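PDB 1NO7: major capsid protein from Human herpesvirus 1, which builds the icosahedral capsid shell of the virus as its main subunit, the upper domain probably forming the exposed part of the capsomers. Local coordinates for residues Arg153-Arg165 / Ala238-Leu250. Sequence-based numbering, arbitrary orientation.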
ATOM      1  N   ARG A 153       8.747  23.717   8.455  1.00 67.12           N
ATOM      2  CA  ARG A 153       7.546  22.913   8.236  1.00 67.12           C
ATOM      3  C   ARG A 153       7.495  21.808   9.282  1.00 67.12           C
ATOM      4  O   ARG A 153       8.487  21.556   9.985  1.00 67.12           O
ATOM      5  CB  ARG A 153       7.557  22.264   6.852  1.00 72.09           C
ATOM      6  CG  ARG A 153       7.735  23.223   5.691  1.00 72.09           C
ATOM      7  CD  ARG A 153       8.175  22.470   4.422  1.00 72.09           C
ATOM      8  NE  ARG A 153       8.460  23.379   3.312  1.00 72.09           N
ATOM      9  CZ  ARG A 153       7.531  24.076   2.662  1.00 72.09           C
ATOM     10  NH1 ARG A 153       6.250  23.963   3.004  1.00 72.09           N
ATOM     11  NH2 ARG A 153       7.882  24.895   1.676  1.00 72.09           N
ATOM     12  N   HIS A 154       6.341  21.143   9.355  1.00 60.91           N
ATOM     13  CA  HIS A 154       6.093  20.054  10.303  1.00 60.91           C
ATOM     14  C   HIS A 154       7.286  19.110  10.522  1.00 60.91           C
ATOM     15  O   HIS A 154       8.129  18.925   9.629  1.00 60.91           O
ATOM     16  CB  HIS A 154       4.885  19.234   9.846  1.00 59.07           C
ATOM     17  CG  HIS A 154       4.501  18.153  10.805  1.00 59.07           C
ATOM     18  ND1 HIS A 154       3.750  18.392  11.935  1.00 59.07           N
ATOM     19  CD2 HIS A 154       4.818  16.838  10.836  1.00 59.07           C
ATOM     20  CE1 HIS A 154       3.619  17.271  12.620  1.00 59.07           C
ATOM     21  NE2 HIS A 154       4.258  16.313  11.974  1.00 59.07           N
ATOM     22  N   ALA A 155       7.342  18.501  11.710  1.00 38.77           N
ATOM     23  CA  ALA A 155       8.448  17.594  12.011  1.00 38.77           C
ATOM     24  C   ALA A 155       8.167  16.585  13.121  1.00 38.77           C
ATOM     25  O   ALA A 155       8.327  16.893  14.311  1.00 38.77           O
ATOM     26  CB  ALA A 155       9.710  18.406  12.353  1.00 17.34           C
ATOM     27  N   MET A 156       7.778  15.376  12.716  1.00 41.25           N
ATOM     28  CA  MET A 156       7.483  14.279  13.642  1.00 41.25           C
ATOM     29  C   MET A 156       8.528  14.262  14.776  1.00 41.25           C
ATOM     30  O   MET A 156       9.735  14.213  14.522  1.00 41.25           O
ATOM     31  CB  MET A 156       7.466  12.941  12.860  1.00 17.79           C
ATOM     32  CG  MET A 156       6.338  12.854  11.813  1.00 17.79           C
ATOM     33  SD  MET A 156       6.258  11.243  10.966  1.00 17.79           S
ATOM     34  CE  MET A 156       7.024  11.642   9.358  1.00 17.79           C
ATOM     35  N   ALA A 157       8.059  14.331  16.020  1.00 39.37           N
ATOM     36  CA  ALA A 157       8.962  14.346  17.172  1.00 39.37           C
ATOM     37  C   ALA A 157       9.724  13.021  17.345  1.00 39.37           C
ATOM     38  O   ALA A 157       9.280  11.966  16.878  1.00 39.37           O
ATOM     39  CB  ALA A 157       8.178  14.675  18.433  1.00 38.19           C
ATOM     40  N   PRO A 158      10.880  13.059  18.031  1.00 37.50           N
ATOM     41  CA  PRO A 158      11.697  11.856  18.260  1.00 37.50           C
ATOM     42  C   PRO A 158      10.800  10.670  18.569  1.00 37.50           C
ATOM     43  O   PRO A 158      10.868   9.628  17.906  1.00 37.50           O
ATOM     44  CB  PRO A 158      12.544  12.232  19.469  1.00 50.00           C
ATOM     45  CG  PRO A 158      12.687  13.686  19.351  1.00 50.00           C
ATOM     46  CD  PRO A 158      11.338  14.171  18.881  1.00 50.00           C
ATOM     47  N   ALA A 159       9.958  10.854  19.585  1.00 43.58           N
ATOM     48  CA  ALA A 159       9.026   9.827  20.020  1.00 43.58           C
ATOM     49  C   ALA A 159       8.316   9.197  18.825  1.00 43.58           C
ATOM     50  O   ALA A 159       8.648   8.080  18.407  1.00 43.58           O
ATOM     51  CB  ALA A 159       8.009  10.428  20.971  1.00 49.98           C
ATOM     52  N   THR A 160       7.352   9.924  18.267  1.00 36.44           N
ATOM     53  CA  THR A 160       6.586   9.421  17.134  1.00 36.44           C
ATOM     54  C   THR A 160       7.391   8.649  16.113  1.00 36.44           C
ATOM     55  O   THR A 160       6.873   7.719  15.502  1.00 36.44           O
ATOM     56  CB  THR A 160       5.870  10.538  16.393  1.00 44.39           C
ATOM     57  OG1 THR A 160       6.688  11.712  16.411  1.00 44.39           O
ATOM     58  CG2 THR A 160       4.536  10.828  17.036  1.00 44.39           C
ATOM     59  N   ILE A 161       8.650   9.018  15.909  1.00 34.21           N
ATOM     60  CA  ILE A 161       9.444   8.292  14.925  1.00 34.21           C
ATOM     61  C   ILE A 161       9.815   6.918  15.465  1.00 34.21           C
ATOM     62  O   ILE A 161       9.470   5.886  14.870  1.00 34.21           O
ATOM     63  CB  ILE A 161      10.729   9.033  14.563  1.00 45.40           C
ATOM     64  CG1 ILE A 161      10.397  10.430  14.050  1.00 45.40           C
ATOM     65  CG2 ILE A 161      11.471   8.269  13.483  1.00 45.40           C
ATOM     66  CD1 ILE A 161      11.623  11.300  13.864  1.00 45.40           C
ATOM     67  N   ALA A 162      10.519   6.911  16.596  1.00 42.12           N
ATOM     68  CA  ALA A 162      10.938   5.657  17.215  1.00 42.12           C
ATOM     69  C   ALA A 162       9.720   4.743  17.369  1.00 42.12           C
ATOM     70  O   ALA A 162       9.817   3.532  17.148  1.00 42.12           O
ATOM     71  CB  ALA A 162      11.576   5.924  18.572  1.00 93.53           C
ATOM     72  N   ALA A 163       8.579   5.327  17.731  1.00 41.50           N
ATOM     73  CA  ALA A 163       7.345   4.567  17.890  1.00 41.50           C
ATOM     74  C   ALA A 163       6.967   3.881  16.575  1.00 41.50           C
ATOM     75  O   ALA A 163       6.939   2.651  16.486  1.00 41.50           O
ATOM     76  CB  ALA A 163       6.220   5.488  18.329  1.00 70.35           C
ATOM     77  N   VAL A 164       6.690   4.676  15.548  1.00 35.15           N
ATOM     78  CA  VAL A 164       6.307   4.122  14.254  1.00 35.15           C
ATOM     79  C   VAL A 164       7.376   3.279  13.572  1.00 35.15           C
ATOM     80  O   VAL A 164       7.075   2.240  12.959  1.00 35.15           O
ATOM     81  CB  VAL A 164       5.920   5.211  13.275  1.00 22.89           C
ATOM     82  CG1 VAL A 164       5.458   4.574  11.981  1.00 22.89           C
ATOM     83  CG2 VAL A 164       4.818   6.057  13.866  1.00 22.89           C
ATOM     84  N   ARG A 165       8.623   3.733  13.630  1.00 29.34           N
ATOM     85  CA  ARG A 165       9.667   2.947  12.998  1.00 29.34           C
ATOM     86  C   ARG A 165       9.561   1.589  13.682  1.00 29.34           C
ATOM     87  O   ARG A 165       9.187   0.584  13.055  1.00 29.34           O
ATOM     88  CB  ARG A 165      11.044   3.556  13.230  1.00111.11           C
ATOM     89  CG  ARG A 165      12.099   2.885  12.384  1.00111.11           C
ATOM     90  CD  ARG A 165      13.472   3.367  12.734  1.00111.11           C
ATOM     91  NE  ARG A 165      13.687   4.738  12.302  1.00111.11           N
ATOM     92  CZ  ARG A 165      14.731   5.465  12.674  1.00111.11           C
ATOM     93  NH1 ARG A 165      15.641   4.941  13.489  1.00111.11           N
ATOM     94  NH2 ARG A 165      14.875   6.705  12.227  1.00111.11           N
ATOM     95  N   ALA A 238      -0.628  10.767  21.014  1.00 43.89           N
ATOM     96  CA  ALA A 238       0.287  11.752  20.433  1.00 43.89           C
ATOM     97  C   ALA A 238       0.752  11.229  19.078  1.00 43.89           C
ATOM     98  O   ALA A 238       0.435  11.800  18.027  1.00 43.89           O
ATOM     99  CB  ALA A 238       1.495  11.956  21.356  1.00 57.25           C
ATOM    100  N   VAL A 239       1.493  10.123  19.121  1.00 25.18           N
ATOM    101  CA  VAL A 239       2.002   9.489  17.918  1.00 25.18           C
ATOM    102  C   VAL A 239       0.991   9.499  16.782  1.00 25.18           C
ATOM    103  O   VAL A 239       1.176  10.186  15.776  1.00 25.18           O
ATOM    104  CB  VAL A 239       2.408   8.039  18.193  1.00 10.90           C
ATOM    105  CG1 VAL A 239       2.656   7.311  16.884  1.00 10.90           C
ATOM    106  CG2 VAL A 239       3.667   8.012  19.075  1.00 10.90           C
ATOM    107  N   TYR A 240      -0.076   8.727  16.926  1.00 24.19           N
ATOM    108  CA  TYR A 240      -1.095   8.672  15.875  1.00 24.19           C
ATOM    109  C   TYR A 240      -1.485  10.033  15.277  1.00 24.19           C
ATOM    110  O   TYR A 240      -1.718  10.142  14.062  1.00 24.19           O
ATOM    111  CB  TYR A 240      -2.348   7.973  16.399  1.00 34.71           C
ATOM    112  CG  TYR A 240      -2.171   6.490  16.452  1.00 34.71           C
ATOM    113  CD1 TYR A 240      -1.612   5.860  17.576  1.00 34.71           C
ATOM    114  CD2 TYR A 240      -2.490   5.722  15.344  1.00 34.71           C
ATOM    115  CE1 TYR A 240      -1.374   4.487  17.575  1.00 34.71           C
ATOM    116  CE2 TYR A 240      -2.260   4.372  15.330  1.00 34.71           C
ATOM    117  CZ  TYR A 240      -1.701   3.750  16.435  1.00 34.71           C
ATOM    118  OH  TYR A 240      -1.449   2.398  16.336  1.00 34.71           O
ATOM    119  N   ARG A 241      -1.572  11.057  16.129  1.00 43.72           N
ATOM    120  CA  ARG A 241      -1.930  12.401  15.681  1.00 43.72           C
ATOM    121  C   ARG A 241      -0.766  12.922  14.844  1.00 43.72           C
ATOM    122  O   ARG A 241      -0.923  13.225  13.657  1.00 43.72           O
ATOM    123  CB  ARG A 241      -2.139  13.334  16.877  1.00 77.04           C
ATOM    124  CG  ARG A 241      -3.235  12.927  17.853  1.00 77.04           C
ATOM    125  CD  ARG A 241      -3.021  13.638  19.193  1.00 77.04           C
ATOM    126  NE  ARG A 241      -4.097  13.400  20.151  1.00 77.04           N
ATOM    127  CZ  ARG A 241      -5.343  13.835  19.994  1.00 77.04           C
ATOM    128  NH1 ARG A 241      -5.672  14.530  18.916  1.00 77.04           N
ATOM    129  NH2 ARG A 241      -6.259  13.583  20.918  1.00 77.04           N
ATOM    130  N   ASP A 242       0.402  13.006  15.484  1.00 51.19           N
ATOM    131  CA  ASP A 242       1.617  13.484  14.840  1.00 51.19           C
ATOM    132  C   ASP A 242       1.720  12.909  13.430  1.00 51.19           C
ATOM    133  O   ASP A 242       1.987  13.635  12.472  1.00 51.19           O
ATOM    134  CB  ASP A 242       2.846  13.074  15.655  1.00 55.24           C
ATOM    135  CG  ASP A 242       3.986  14.061  15.515  1.00 55.24           C
ATOM    136  OD1 ASP A 242       5.097  13.783  16.019  1.00 55.24           O
ATOM    137  OD2 ASP A 242       3.761  15.130  14.906  1.00 55.24           O
ATOM    138  N   LEU A 243       1.493  11.605  13.305  1.00 27.76           N
ATOM    139  CA  LEU A 243       1.566  10.957  12.003  1.00 27.76           C
ATOM    140  C   LEU A 243       0.726  11.734  10.999  1.00 27.76           C
ATOM    141  O   LEU A 243       1.243  12.279  10.032  1.00 27.76           O
ATOM    142  CB  LEU A 243       1.043   9.533  12.088  1.00 19.56           C
ATOM    143  CG  LEU A 243       1.883   8.494  11.348  1.00 19.56           C
ATOM    144  CD1 LEU A 243       3.010   8.072  12.281  1.00 19.56           C
ATOM    145  CD2 LEU A 243       1.044   7.264  10.966  1.00 19.56           C
ATOM    146  N   VAL A 244      -0.578  11.799  11.231  1.00 36.44           N
ATOM    147  CA  VAL A 244      -1.448  12.515  10.308  1.00 36.44           C
ATOM    148  C   VAL A 244      -1.056  13.988  10.175  1.00 36.44           C
ATOM    149  O   VAL A 244      -1.173  14.572   9.098  1.00 36.44           O
ATOM    150  CB  VAL A 244      -2.907  12.461  10.759  1.00 21.53           C
ATOM    151  CG1 VAL A 244      -3.793  13.027   9.633  1.00 21.53           C
ATOM    152  CG2 VAL A 244      -3.288  11.032  11.119  1.00 21.53           C
ATOM    153  N   ALA A 245      -0.600  14.582  11.274  1.00 36.07           N
ATOM    154  CA  ALA A 245      -0.195  15.987  11.280  1.00 36.07           C
ATOM    155  C   ALA A 245       0.896  16.242  10.229  1.00 36.07           C
ATOM    156  O   ALA A 245       1.010  17.349   9.675  1.00 36.07           O
ATOM    157  CB  ALA A 245       0.310  16.373  12.676  1.00102.65           C
ATOM    158  N   HIS A 246       1.696  15.208   9.967  1.00 42.26           N
ATOM    159  CA  HIS A 246       2.786  15.273   8.998  1.00 42.26           C
ATOM    160  C   HIS A 246       2.150  15.132   7.628  1.00 42.26           C
ATOM    161  O   HIS A 246       2.210  16.053   6.818  1.00 42.26           O
ATOM    162  CB  HIS A 246       3.764  14.118   9.233  1.00 40.95           C
ATOM    163  CG  HIS A 246       5.078  14.276   8.537  1.00 40.95           C
ATOM    164  ND1 HIS A 246       6.099  15.052   9.046  1.00 40.95           N
ATOM    165  CD2 HIS A 246       5.548  13.737   7.388  1.00 40.95           C
ATOM    166  CE1 HIS A 246       7.146  14.979   8.242  1.00 40.95           C
ATOM    167  NE2 HIS A 246       6.838  14.188   7.228  1.00 40.95           N
ATOM    168  N   VAL A 247       1.532  13.980   7.375  1.00 15.79           N
ATOM    169  CA  VAL A 247       0.879  13.754   6.094  1.00 15.79           C
ATOM    170  C   VAL A 247       0.025  14.963   5.738  1.00 15.79           C
ATOM    171  O   VAL A 247      -0.310  15.171   4.568  1.00 15.79           O
ATOM    172  CB  VAL A 247      -0.012  12.490   6.112  1.00 18.75           C
ATOM    173  CG1 VAL A 247      -0.969  12.488   4.896  1.00 18.75           C
ATOM    174  CG2 VAL A 247       0.887  11.230   6.087  1.00 18.75           C
ATOM    175  N   GLU A 248      -0.323  15.773   6.733  1.00 41.46           N
ATOM    176  CA  GLU A 248      -1.113  16.957   6.448  1.00 41.46           C
ATOM    177  C   GLU A 248      -0.213  18.022   5.842  1.00 41.46           C
ATOM    178  O   GLU A 248      -0.624  18.723   4.922  1.00 41.46           O
ATOM    179  CB  GLU A 248      -1.788  17.489   7.715  1.00143.20           C
ATOM    180  CG  GLU A 248      -2.975  16.657   8.168  1.00143.20           C
ATOM    181  CD  GLU A 248      -3.727  17.291   9.321  1.00143.20           C
ATOM    182  OE1 GLU A 248      -4.300  18.386   9.134  1.00143.20           O
ATOM    183  OE2 GLU A 248      -3.743  16.695  10.417  1.00143.20           O
ATOM    184  N   ALA A 249       1.017  18.134   6.345  1.00 50.69           N
ATOM    185  CA  ALA A 249       1.964  19.129   5.833  1.00 50.69           C
ATOM    186  C   ALA A 249       2.459  18.736   4.456  1.00 50.69           C
ATOM    187  O   ALA A 249       2.508  19.569   3.555  1.00 50.69           O
ATOM    188  CB  ALA A 249       3.152  19.291   6.779  1.00 23.44           C
ATOM    189  N   LEU A 250       2.823  17.471   4.292  1.00 46.64           N
ATOM    190  CA  LEU A 250       3.301  17.004   3.002  1.00 46.64           C
ATOM    191  C   LEU A 250       2.282  17.325   1.920  1.00 46.64           C
ATOM    192  O   LEU A 250       2.636  17.539   0.754  1.00 46.64           O
ATOM    193  CB  LEU A 250       3.527  15.502   3.034  1.00 43.60           C
ATOM    194  CG  LEU A 250       4.518  15.105   4.116  1.00 43.60           C
ATOM    195  CD1 LEU A 250       4.621  13.593   4.186  1.00 43.60           C
ATOM    196  CD2 LEU A 250       5.865  15.746   3.807  1.00 43.60           C
TER
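D242 OD1 lies close to two groups at the start of helix 158-169. The backbone N of A157, the N-cap residue, donates to D242 OD1 at 3.0 Å and 157°, reaching the syn lone pair. The hydroxyl T160 OG1 is 2.6 Å from D242 OD1, but A157 O competes for its single proton, so that bond is unsettled. With CG anti to the backbone N (chi1 -150°), D242 sends its carboxylate across to this helix start, whose dipole would probably favour the negative charge. D242 OD2 sits at the edge of the H154 ring, 3.2 Å from H154 NE2, with ring and carboxylate planes steeply inclined. One face of that ring lies over the backbone, with A245 O above its centre. H154 and H246 meet rim to rim, centroids 5.0 Å apart, while the M156 methyl and sulfur sit over an H246 face. Farther along, V239 CG2 packs against A163 CB (3.7 Å) and V239 CG1 against V164 CG2 (3.9 Å). The axes of segments 158-165 and 238-250 approach to 9.1 Å at a crossing angle of -97°. Around this junction, M156 and L243 reach helix 353-371, L243 also touches helix 218-226, and H246 meets Y572 of helix 567-577.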